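Local coordinates for protein transcription activator HlyU (Vibrio vulnificus, PDB 3JTH) that probably binds DNA as an ArsR-type winged-helix dimer and activates transcription, most likely of virulence genes such as the toxin gene rtxA, at residues Leu29-Asn34 with Cys43-Leu48. Numbering follows the deposited sequence.
Sequences LCMLHN and CAKLQL
In the winged helix-turn-helix fold of the ArsR family, the end of helix 23-31 meets the end of helix 39-46, the first helix of the helix-turn-helix, where Met-31 packs on Lys-45 and Leu-46. Met-31 is a selenomethionine, and it covers its two partners with different parts of one chain. Near the root, its CG lies 3.6 Å from CD2 of Leu-46, the two side chains running antiparallel past one another. Leu-46 is buried: it also rests on Ile-28 one turn back along helix 23-31 and packs on Met-6 of the second subunit, so this inner half of the contact adjoins the dimer interface. Just past Leu-46, helix 39-46 ends as Gln-47 takes positive phi, and the side chain of Gln-47 gives NE2 to Ala-44 O at 3.0 Å, with an N-H...O angle of 154°. The outer half of the contact is more exposed. Bends at chi2 (-57°) and chi3 (-66°) curl the Met-31 chain and bring its methyl CE against the aliphatic part of Lys-45, which crosses it at a slant. The lysine chain, itself bent at chi3, curves around this methyl, with every side-chain atom from CB to NZ within 4.1 Å of Met-31 CE. Closest of them is Lys-45 CD, 3.3 Å from Met-31 CE and tighter than usual van der Waals contact.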
loop_
_atom_site.group_PDB
_atom_site.type_symbol
_atom_site.label_atom_id
_atom_site.label_comp_id
_atom_site.label_asym_id
_atom_site.label_seq_id
_atom_site.Cartn_x
_atom_site.Cartn_y
_atom_site.Cartn_z
ATOM N N LEU A 29 12.191 0.852 -4.410
ATOM C CA LEU A 29 12.057 0.035 -3.214
ATOM C C LEU A 29 12.143 -1.454 -3.562
ATOM O O LEU A 29 12.795 -2.226 -2.857
ATOM C CB LEU A 29 10.726 0.342 -2.537
ATOM C CG LEU A 29 10.658 1.729 -1.882
ATOM C CD1 LEU A 29 9.223 2.041 -1.491
ATOM C CD2 LEU A 29 11.588 1.765 -0.678
ATOM N N CYS A 30 11.487 -1.848 -4.651
ATOM C CA CYS A 30 11.487 -3.239 -5.080
ATOM C C CYS A 30 12.905 -3.696 -5.421
ATOM O O CYS A 30 13.300 -4.813 -5.081
ATOM C CB CYS A 30 10.565 -3.407 -6.293
ATOM S SG CYS A 30 8.854 -2.864 -6.000
HETATM N N MSE A 31 13.667 -2.823 -6.082
HETATM C CA MSE A 31 15.038 -3.122 -6.472
HETATM C C MSE A 31 15.956 -3.301 -5.281
HETATM O O MSE A 31 16.970 -4.005 -5.371
HETATM C CB MSE A 31 15.597 -2.003 -7.356
HETATM C CG MSE A 31 15.095 -2.022 -8.783
HETATM SE SE MSE A 31 15.479 -3.712 -9.648
HETATM C CE MSE A 31 17.410 -3.592 -9.662
ATOM N N LEU A 32 15.613 -2.652 -4.170
ATOM C CA LEU A 32 16.429 -2.735 -2.963
ATOM C C LEU A 32 16.024 -3.900 -2.089
ATOM O O LEU A 32 16.518 -4.041 -0.975
ATOM C CB LEU A 32 16.353 -1.426 -2.152
ATOM C CG LEU A 32 16.841 -0.210 -2.950
ATOM C CD1 LEU A 32 16.781 1.067 -2.123
ATOM C CD2 LEU A 32 18.261 -0.486 -3.407
ATOM N N HIS A 33 15.117 -4.727 -2.599
ATOM C CA HIS A 33 14.657 -5.897 -1.866
ATOM C C HIS A 33 15.833 -6.837 -1.600
ATOM O O HIS A 33 16.404 -7.418 -2.526
ATOM C CB HIS A 33 13.573 -6.632 -2.658
ATOM C CG HIS A 33 13.194 -7.957 -2.071
ATOM N ND1 HIS A 33 12.757 -8.095 -0.768
ATOM C CD2 HIS A 33 13.211 -9.206 -2.595
ATOM C CE1 HIS A 33 12.524 -9.369 -0.519
ATOM N NE2 HIS A 33 12.792 -10.067 -1.611
ATOM N N ASN A 34 16.188 -6.976 -0.328
ATOM C CA ASN A 34 17.297 -7.832 0.080
ATOM C C ASN A 34 18.632 -7.559 -0.618
ATOM O O ASN A 34 19.382 -8.487 -0.943
ATOM C CB ASN A 34 16.921 -9.309 -0.086
ATOM C CG ASN A 34 16.251 -9.884 1.158
ATOM O OD1 ASN A 34 15.656 -10.953 1.100
ATOM N ND2 ASN A 34 16.357 -9.182 2.285
ATOM N N CYS A 43 20.253 3.569 -11.643
ATOM C CA CYS A 43 19.825 4.304 -12.825
ATOM C C CYS A 43 19.864 3.433 -14.073
ATOM O O CYS A 43 19.015 3.577 -14.958
ATOM C CB CYS A 43 20.662 5.586 -13.010
ATOM S SG CYS A 43 22.441 5.383 -13.127
ATOM N N ALA A 44 20.815 2.505 -14.129
ATOM C CA ALA A 44 20.923 1.623 -15.284
ATOM C C ALA A 44 19.860 0.531 -15.272
ATOM O O ALA A 44 19.303 0.203 -16.319
ATOM C CB ALA A 44 22.326 0.998 -15.359
ATOM N N LYS A 45 19.568 -0.022 -14.098
ATOM C CA LYS A 45 18.561 -1.078 -13.992
ATOM C C LYS A 45 17.136 -0.545 -14.071
ATOM O O LYS A 45 16.205 -1.315 -14.274
ATOM C CB LYS A 45 18.734 -1.891 -12.698
ATOM C CG LYS A 45 20.097 -2.552 -12.557
ATOM C CD LYS A 45 20.080 -3.740 -11.588
ATOM C CE LYS A 45 19.509 -5.004 -12.250
ATOM N NZ LYS A 45 19.534 -6.203 -11.364
ATOM N N LEU A 46 16.961 0.765 -13.915
ATOM C CA LEU A 46 15.627 1.367 -14.003
ATOM C C LEU A 46 15.512 2.358 -15.175
ATOM O O LEU A 46 14.410 2.858 -15.491
ATOM C CB LEU A 46 15.280 2.084 -12.693
ATOM C CG LEU A 46 15.263 1.251 -11.407
ATOM C CD1 LEU A 46 14.735 2.104 -10.269
ATOM C CD2 LEU A 46 14.373 0.039 -11.582
ATOM N N GLN A 47 16.645 2.625 -15.826
ATOM C CA GLN A 47 16.697 3.569 -16.940
ATOM C C GLN A 47 16.102 4.881 -16.471
ATOM O O GLN A 47 15.206 5.457 -17.104
ATOM C CB GLN A 47 15.913 3.041 -18.147
ATOM C CG GLN A 47 16.337 1.652 -18.600
ATOM C CD GLN A 47 15.660 0.555 -17.804
ATOM O OE1 GLN A 47 14.434 0.452 -17.795
ATOM N NE2 GLN A 47 16.451 -0.271 -17.128
ATOM N N LEU A 48 16.612 5.343 -15.340
ATOM C CA LEU A 48 16.157 6.578 -14.729
ATOM C C LEU A 48 17.347 7.532 -14.725
ATOM O O LEU A 48 18.477 7.117 -14.464
ATOM C CB LEU A 48 15.681 6.274 -13.302
ATOM C CG LEU A 48 14.787 7.254 -12.540
ATOM C CD1 LEU A 48 13.600 7.677 -13.405
ATOM C CD2 LEU A 48 14.310 6.581 -11.256
#